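PDB 3UOR: ABC transporter sugar binding protein, which probably binds maltose or a related sugar in the periplasm and delivers it to the membrane components of an ABC importer. Local coordinates for residues Lys29-Ala41 and Leu74-Gln88. Residues are numbered along the deposited sequence; the frame is centred on the assembly and turned at random.
Sequences KTTVRFWAMGKEA and LLTAFAADGLPDVCQ
Gln88 reaches alongside residues 35-37, CB near the start and the amide at the far end. Its CB sits 3.7 Å from Trp35 O and close to Ala36 CA. CG stands anti to the backbone N (chi1 171°) and the rest runs out extended, bringing CD to 3.8 Å from Met37 N. At the tip OE1 accepts from Met37 N at 2.8 Å, the donor lying above the carbonyl plane rather than on a lone pair. NE2 bonds Ser303 OG and a water that also bridges Met37 O and Glu40 OE1. At the other end Asp85 OD1 takes Arg33 N at 2.6 Å, nearly straight and through its anti lone pair, while OD2 is hydrogen-bonded to Ser311 OG. Between these clasps, strands 30-36 and 86-90 pair in parallel: Arg33 O accepts from Val86 N, Val86 O from Trp35 N, and Trp35 O from Gln88 N. Trp35 packs strand 30-36 against helix 67-79. Pro84 CG lies over its indole face, 3.5 Å from the five-membered ring centroid, in a CH-pi contact; Leu74 CD2 and Ala77 CB reach its six-membered ring. On the opposite sheet face Phe34 CD1 packs against Val86 CG1, under helix 314-324. Helix 67-79 carries the chain from strand 58-64 over strand 30-36 to strand 86-90, a right-handed beta-alpha-beta crossover. Where backbone pairing stops, a buried carboxylate and amide take over as acceptors, each fixed in rotation by its second atom's bonds.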
ATOM      1  N   LYS A  29     -26.298  23.510  -7.851  1.00107.92           N
ATOM      2  CA  LYS A  29     -27.368  23.601  -6.863  1.00107.13           C
ATOM      3  C   LYS A  29     -27.289  22.506  -5.793  1.00100.53           C
ATOM      4  O   LYS A  29     -27.432  22.800  -4.605  1.00103.15           O
ATOM      5  CB  LYS A  29     -28.742  23.601  -7.541  1.00109.68           C
ATOM      6  CG  LYS A  29     -29.473  24.932  -7.443  1.00116.21           C
ATOM      7  CD  LYS A  29     -29.711  25.310  -5.991  1.00116.50           C
ATOM      8  CE  LYS A  29     -30.417  26.643  -5.883  1.00117.31           C
ATOM      9  NZ  LYS A  29     -31.756  26.595  -6.529  1.00122.26           N
ATOM     10  N   THR A  30     -27.065  21.256  -6.208  1.00 92.83           N
ATOM     11  CA  THR A  30     -26.927  20.137  -5.262  1.00 83.08           C
ATOM     12  C   THR A  30     -25.522  20.070  -4.672  1.00 80.33           C
ATOM     13  O   THR A  30     -24.540  19.909  -5.398  1.00 76.56           O
ATOM     14  CB  THR A  30     -27.197  18.749  -5.904  1.00 72.15           C
ATOM     15  OG1 THR A  30     -28.481  18.719  -6.533  1.00 78.81           O
ATOM     16  CG2 THR A  30     -27.153  17.664  -4.838  1.00 72.73           C
ATOM     17  N   THR A  31     -25.416  20.172  -3.354  1.00 74.86           N
ATOM     18  CA  THR A  31     -24.104  20.124  -2.730  1.00 66.15           C
ATOM     19  C   THR A  31     -23.770  18.756  -2.152  1.00 70.71           C
ATOM     20  O   THR A  31     -24.518  18.194  -1.353  1.00 75.87           O
ATOM     21  CB  THR A  31     -23.923  21.203  -1.656  1.00 67.55           C
ATOM     22  OG1 THR A  31     -23.777  22.480  -2.291  1.00 75.51           O
ATOM     23  CG2 THR A  31     -22.673  20.925  -0.837  1.00 62.77           C
ATOM     24  N   VAL A  32     -22.626  18.237  -2.579  1.00 64.51           N
ATOM     25  CA  VAL A  32     -22.073  16.988  -2.083  1.00 63.73           C
ATOM     26  C   VAL A  32     -20.861  17.278  -1.194  1.00 60.22           C
ATOM     27  O   VAL A  32     -19.989  18.074  -1.553  1.00 59.05           O
ATOM     28  CB  VAL A  32     -21.681  16.083  -3.267  1.00 56.99           C
ATOM     29  CG1 VAL A  32     -20.673  15.059  -2.849  1.00 68.10           C
ATOM     30  CG2 VAL A  32     -22.924  15.419  -3.832  1.00 67.47           C
ATOM     31  N   ARG A  33     -20.816  16.658  -0.020  1.00 60.96           N
ATOM     32  CA  ARG A  33     -19.664  16.816   0.859  1.00 55.61           C
ATOM     33  C   ARG A  33     -18.699  15.642   0.739  1.00 59.07           C
ATOM     34  O   ARG A  33     -19.043  14.485   1.008  1.00 58.20           O
ATOM     35  CB  ARG A  33     -20.091  17.038   2.305  1.00 55.27           C
ATOM     36  CG  ARG A  33     -20.761  18.389   2.527  1.00 69.93           C
ATOM     37  CD  ARG A  33     -21.077  18.595   3.993  1.00 81.47           C
ATOM     38  NE  ARG A  33     -21.791  17.446   4.547  1.00 89.33           N
ATOM     39  CZ  ARG A  33     -21.385  16.740   5.599  1.00 89.46           C
ATOM     40  NH1 ARG A  33     -20.262  17.068   6.238  1.00 83.02           N
ATOM     41  NH2 ARG A  33     -22.113  15.710   6.016  1.00 90.03           N
ATOM     42  N   PHE A  34     -17.480  15.977   0.338  1.00 56.80           N
ATOM     43  CA  PHE A  34     -16.431  15.016   0.029  1.00 49.07           C
ATOM     44  C   PHE A  34     -15.251  15.245   0.979  1.00 46.87           C
ATOM     45  O   PHE A  34     -14.603  16.289   0.930  1.00 49.49           O
ATOM     46  CB  PHE A  34     -16.002  15.228  -1.430  1.00 41.45           C
ATOM     47  CG  PHE A  34     -14.868  14.359  -1.880  1.00 48.49           C
ATOM     48  CD1 PHE A  34     -14.522  13.210  -1.190  1.00 45.17           C
ATOM     49  CD2 PHE A  34     -14.155  14.688  -3.017  1.00 46.41           C
ATOM     50  CE1 PHE A  34     -13.470  12.410  -1.617  1.00 47.95           C
ATOM     51  CE2 PHE A  34     -13.111  13.897  -3.453  1.00 44.62           C
ATOM     52  CZ  PHE A  34     -12.766  12.750  -2.751  1.00 48.75           C
ATOM     53  N   TRP A  35     -14.991  14.283   1.856  1.00 43.13           N
ATOM     54  CA  TRP A  35     -13.845  14.367   2.759  1.00 39.76           C
ATOM     55  C   TRP A  35     -12.662  13.585   2.201  1.00 42.69           C
ATOM     56  O   TRP A  35     -12.812  12.439   1.794  1.00 40.55           O
ATOM     57  CB  TRP A  35     -14.187  13.794   4.124  1.00 42.40           C
ATOM     58  CG  TRP A  35     -15.155  14.582   4.905  1.00 51.35           C
ATOM     59  CD1 TRP A  35     -15.834  15.697   4.504  1.00 58.01           C
ATOM     60  CD2 TRP A  35     -15.573  14.316   6.249  1.00 57.57           C
ATOM     61  NE1 TRP A  35     -16.652  16.141   5.520  1.00 57.15           N
ATOM     62  CE2 TRP A  35     -16.505  15.309   6.601  1.00 59.83           C
ATOM     63  CE3 TRP A  35     -15.247  13.329   7.188  1.00 55.79           C
ATOM     64  CZ2 TRP A  35     -17.115  15.344   7.853  1.00 65.86           C
ATOM     65  CZ3 TRP A  35     -15.843  13.368   8.424  1.00 58.80           C
ATOM     66  CH2 TRP A  35     -16.772  14.366   8.747  1.00 63.12           C
ATOM     67  N   ALA A  36     -11.488  14.210   2.189  1.00 44.31           N
ATOM     68  CA  ALA A  36     -10.278  13.571   1.698  1.00 41.51           C
ATOM     69  C   ALA A  36      -9.136  14.005   2.611  1.00 50.26           C
ATOM     70  O   ALA A  36      -9.308  14.928   3.403  1.00 51.21           O
ATOM     71  CB  ALA A  36     -10.023  13.984   0.274  1.00 40.44           C
ATOM     72  N   MET A  37      -7.982  13.348   2.516  1.00 44.63           N
ATOM     73  CA  MET A  37      -6.903  13.564   3.488  1.00 45.09           C
ATOM     74  C   MET A  37      -5.595  14.081   2.901  1.00 50.00           C
ATOM     75  O   MET A  37      -5.041  13.480   1.980  1.00 43.18           O
ATOM     76  CB  MET A  37      -6.589  12.274   4.237  1.00 47.65           C
ATOM     77  CG  MET A  37      -7.657  11.828   5.212  1.00 57.61           C
ATOM     78  SD  MET A  37      -8.979  10.978   4.357  1.00 68.20           S
ATOM     79  CE  MET A  37      -9.868  10.227   5.720  1.00 99.38           C
ATOM     80  N   GLY A  38      -5.090  15.178   3.454  1.00 56.83           N
ATOM     81  CA  GLY A  38      -3.765  15.667   3.109  1.00 57.62           C
ATOM     82  C   GLY A  38      -3.567  16.065   1.654  1.00 59.09           C
ATOM     83  O   GLY A  38      -4.461  16.637   1.025  1.00 53.76           O
ATOM     84  N   LYS A  39      -2.387  15.762   1.119  1.00 53.79           N
ATOM     85  CA  LYS A  39      -2.040  16.168  -0.239  1.00 57.72           C
ATOM     86  C   LYS A  39      -3.087  15.693  -1.238  1.00 53.78           C
ATOM     87  O   LYS A  39      -3.353  16.356  -2.242  1.00 55.24           O
ATOM     88  CB  LYS A  39      -0.653  15.649  -0.626  1.00 53.43           C
ATOM     89  N   GLU A  40      -3.691  14.541  -0.973  1.00 43.51           N
ATOM     90  CA  GLU A  40      -4.702  14.044  -1.886  1.00 40.35           C
ATOM     91  C   GLU A  40      -5.911  14.983  -1.927  1.00 50.07           C
ATOM     92  O   GLU A  40      -6.450  15.265  -2.995  1.00 46.85           O
ATOM     93  CB  GLU A  40      -5.110  12.625  -1.527  1.00 39.53           C
ATOM     94  CG  GLU A  40      -4.163  11.589  -2.103  1.00 36.52           C
ATOM     95  CD  GLU A  40      -2.888  11.450  -1.298  1.00 48.14           C
ATOM     96  OE1 GLU A  40      -2.800  12.031  -0.192  1.00 49.48           O
ATOM     97  OE2 GLU A  40      -1.977  10.746  -1.770  1.00 45.67           O
ATOM     98  N   ALA A  41      -6.321  15.480  -0.762  1.00 48.82           N
ATOM     99  CA  ALA A  41      -7.411  16.445  -0.688  1.00 47.80           C
ATOM    100  C   ALA A  41      -7.115  17.701  -1.516  1.00 51.64           C
ATOM    101  O   ALA A  41      -7.982  18.194  -2.232  1.00 55.07           O
ATOM    102  CB  ALA A  41      -7.681  16.822   0.759  1.00 43.28           C
ATOM    103  N   LEU A  74     -14.350  10.588  11.830  1.00 63.88           N
ATOM    104  CA  LEU A  74     -15.342   9.770  11.138  1.00 58.65           C
ATOM    105  C   LEU A  74     -16.217   8.993  12.104  1.00 60.52           C
ATOM    106  O   LEU A  74     -17.441   9.069  12.025  1.00 62.91           O
ATOM    107  CB  LEU A  74     -14.669   8.819  10.155  1.00 55.41           C
ATOM    108  CG  LEU A  74     -14.318   9.435   8.797  1.00 53.69           C
ATOM    109  CD1 LEU A  74     -13.390   8.512   8.017  1.00 46.59           C
ATOM    110  CD2 LEU A  74     -15.577   9.763   7.992  1.00 47.46           C
ATOM    111  N   LEU A  75     -15.600   8.235  13.005  1.00 59.86           N
ATOM    112  CA  LEU A  75     -16.343   7.574  14.070  1.00 63.69           C
ATOM    113  C   LEU A  75     -17.215   8.599  14.789  1.00 66.36           C
ATOM    114  O   LEU A  75     -18.378   8.338  15.098  1.00 69.97           O
ATOM    115  CB  LEU A  75     -15.392   6.908  15.064  1.00 67.55           C
ATOM    116  CG  LEU A  75     -14.617   5.702  14.541  1.00 68.11           C
ATOM    117  CD1 LEU A  75     -13.805   5.082  15.665  1.00 68.07           C
ATOM    118  CD2 LEU A  75     -15.574   4.684  13.941  1.00 66.47           C
ATOM    119  N   THR A  76     -16.642   9.772  15.033  1.00 71.60           N
ATOM    120  CA  THR A  76     -17.352  10.867  15.680  1.00 80.44           C
ATOM    121  C   THR A  76     -18.520  11.384  14.841  1.00 83.33           C
ATOM    122  O   THR A  76     -19.649  11.471  15.326  1.00 87.46           O
ATOM    123  CB  THR A  76     -16.394  12.031  16.008  1.00 80.12           C
ATOM    124  OG1 THR A  76     -15.584  11.678  17.141  1.00 81.25           O
ATOM    125  CG2 THR A  76     -17.180  13.305  16.308  1.00 75.09           C
ATOM    126  N   ALA A  77     -18.244  11.734  13.587  1.00 77.05           N
ATOM    127  CA  ALA A  77     -19.292  12.200  12.687  1.00 75.04           C
ATOM    128  C   ALA A  77     -20.378  11.142  12.534  1.00 71.89           C
ATOM    129  O   ALA A  77     -21.558  11.468  12.396  1.00 73.33           O
ATOM    130  CB  ALA A  77     -18.714  12.567  11.334  1.00 76.46           C
ATOM    131  N   PHE A  78     -19.980   9.875  12.559  1.00 61.50           N
ATOM    132  CA  PHE A  78     -20.946   8.788  12.498  1.00 65.31           C
ATOM    133  C   PHE A  78     -21.968   8.946  13.612  1.00 73.11           C
ATOM    134  O   PHE A  78     -23.121   9.273  13.356  1.00 79.51           O
ATOM    135  CB  PHE A  78     -20.254   7.435  12.626  1.00 65.55           C
ATOM    136  CG  PHE A  78     -21.202   6.268  12.655  1.00 68.62           C
ATOM    137  CD1 PHE A  78     -22.316   6.241  11.834  1.00 73.56           C
ATOM    138  CD2 PHE A  78     -20.968   5.186  13.493  1.00 70.72           C
ATOM    139  CE1 PHE A  78     -23.188   5.162  11.856  1.00 74.08           C
ATOM    140  CE2 PHE A  78     -21.832   4.101  13.516  1.00 70.55           C
ATOM    141  CZ  PHE A  78     -22.944   4.089  12.698  1.00 66.85           C
ATOM    142  N   ALA A  79     -21.533   8.710  14.846  1.00 76.07           N
ATOM    143  CA  ALA A  79     -22.399   8.843  16.017  1.00 81.42           C
ATOM    144  C   ALA A  79     -23.261  10.107  15.971  1.00 84.94           C
ATOM    145  O   ALA A  79     -24.446  10.072  16.303  1.00 88.56           O
ATOM    146  CB  ALA A  79     -21.563   8.817  17.289  1.00 78.14           C
ATOM    147  N   ALA A  80     -22.661  11.215  15.549  1.00 83.14           N
ATOM    148  CA  ALA A  80     -23.346  12.503  15.500  1.00 77.78           C
ATOM    149  C   ALA A  80     -24.183  12.707  14.226  1.00 75.29           C
ATOM    150  O   ALA A  80     -24.687  13.801  13.973  1.00 73.41           O
ATOM    151  CB  ALA A  80     -22.336  13.627  15.653  1.00 76.69           C
ATOM    152  N   ASP A  81     -24.319  11.660  13.420  1.00 74.83           N
ATOM    153  CA  ASP A  81     -25.101  11.738  12.189  1.00 78.16           C
ATOM    154  C   ASP A  81     -24.633  12.843  11.227  1.00 74.96           C
ATOM    155  O   ASP A  81     -25.450  13.499  10.577  1.00 69.80           O
ATOM    156  CB  ASP A  81     -26.576  11.929  12.529  1.00 87.70           C
ATOM    157  CG  ASP A  81     -27.494  11.505  11.399  1.00 98.95           C
ATOM    158  OD1 ASP A  81     -28.692  11.274  11.674  1.00110.08           O
ATOM    159  OD2 ASP A  81     -27.026  11.396  10.242  1.00 95.15           O
ATOM    160  N   GLY A  82     -23.320  13.036  11.125  1.00 75.70           N
ATOM    161  CA  GLY A  82     -22.778  14.102  10.296  1.00 73.53           C
ATOM    162  C   GLY A  82     -21.710  13.663   9.314  1.00 69.78           C
ATOM    163  O   GLY A  82     -20.760  14.405   9.045  1.00 69.46           O
ATOM    164  N   LEU A  83     -21.868  12.456   8.778  1.00 65.17           N
ATOM    165  CA  LEU A  83     -20.945  11.916   7.782  1.00 59.25           C
ATOM    166  C   LEU A  83     -21.093  12.629   6.441  1.00 62.06           C
ATOM    167  O   LEU A  83     -22.186  13.039   6.068  1.00 66.24           O
ATOM    168  CB  LEU A  83     -21.193  10.420   7.575  1.00 51.67           C
ATOM    169  CG  LEU A  83     -20.973   9.489   8.762  1.00 53.45           C
ATOM    170  CD1 LEU A  83     -21.289   8.056   8.356  1.00 54.60           C
ATOM    171  CD2 LEU A  83     -19.541   9.616   9.279  1.00 48.57           C
ATOM    172  N   PRO A  84     -19.987  12.765   5.703  1.00 58.26           N
ATOM    173  CA  PRO A  84     -20.072  13.375   4.376  1.00 49.77           C
ATOM    174  C   PRO A  84     -20.744  12.407   3.417  1.00 48.10           C
ATOM    175  O   PRO A  84     -21.035  11.277   3.801  1.00 46.41           O
ATOM    176  CB  PRO A  84     -18.609  13.563   3.997  1.00 44.61           C
ATOM    177  CG  PRO A  84     -17.906  12.459   4.720  1.00 51.89           C
ATOM    178  CD  PRO A  84     -18.634  12.271   6.010  1.00 54.76           C
ATOM    179  N   ASP A  85     -20.991  12.841   2.187  1.00 45.38           N
ATOM    180  CA  ASP A  85     -21.575  11.966   1.174  1.00 48.62           C
ATOM    181  C   ASP A  85     -20.523  11.049   0.593  1.00 50.73           C
ATOM    182  O   ASP A  85     -20.703   9.833   0.538  1.00 54.60           O
ATOM    183  CB  ASP A  85     -22.185  12.798   0.051  1.00 51.73           C
ATOM    184  CG  ASP A  85     -23.152  13.841   0.572  1.00 58.36           C
ATOM    185  OD1 ASP A  85     -22.835  15.049   0.496  1.00 65.26           O
ATOM    186  OD2 ASP A  85     -24.211  13.440   1.089  1.00 57.70           O
ATOM    187  N   VAL A  86     -19.424  11.642   0.150  1.00 44.76           N
ATOM    188  CA  VAL A  86     -18.332  10.872  -0.407  1.00 46.86           C
ATOM    189  C   VAL A  86     -17.100  11.007   0.486  1.00 45.88           C
ATOM    190  O   VAL A  86     -16.856  12.056   1.091  1.00 39.02           O
ATOM    191  CB  VAL A  86     -18.038  11.308  -1.843  1.00 47.13           C
ATOM    192  CG1 VAL A  86     -16.853  10.524  -2.416  1.00 42.57           C
ATOM    193  CG2 VAL A  86     -19.282  11.111  -2.691  1.00 46.33           C
ATOM    194  N   CYS A  87     -16.336   9.930   0.594  1.00 49.51           N
ATOM    195  CA  CYS A  87     -15.195   9.938   1.491  1.00 43.18           C
ATOM    196  C   CYS A  87     -14.061   9.062   0.979  1.00 39.01           C
ATOM    197  O   CYS A  87     -14.279   7.937   0.510  1.00 36.40           O
ATOM    198  CB  CYS A  87     -15.621   9.476   2.885  1.00 46.71           C
ATOM    199  SG  CYS A  87     -14.362   9.696   4.161  1.00 46.12           S
ATOM    200  N   GLN A  88     -12.849   9.589   1.085  1.00 38.74           N
ATOM    201  CA  GLN A  88     -11.639   8.816   0.848  1.00 37.46           C
ATOM    202  C   GLN A  88     -11.382   7.948   2.083  1.00 43.23           C
ATOM    203  O   GLN A  88     -11.337   8.458   3.207  1.00 40.22           O
ATOM    204  CB  GLN A  88     -10.456   9.763   0.646  1.00 39.42           C
ATOM    205  CG  GLN A  88      -9.122   9.057   0.617  1.00 30.50           C
ATOM    206  CD  GLN A  88      -7.945  10.000   0.669  1.00 38.23           C
ATOM    207  OE1 GLN A  88      -8.105  11.219   0.703  1.00 42.06           O
ATOM    208  NE2 GLN A  88      -6.736   9.433   0.677  1.00 36.17           N
TER
HETATM  209  O   HOH W   1      -4.269  10.852   1.573  1.00 58.09           O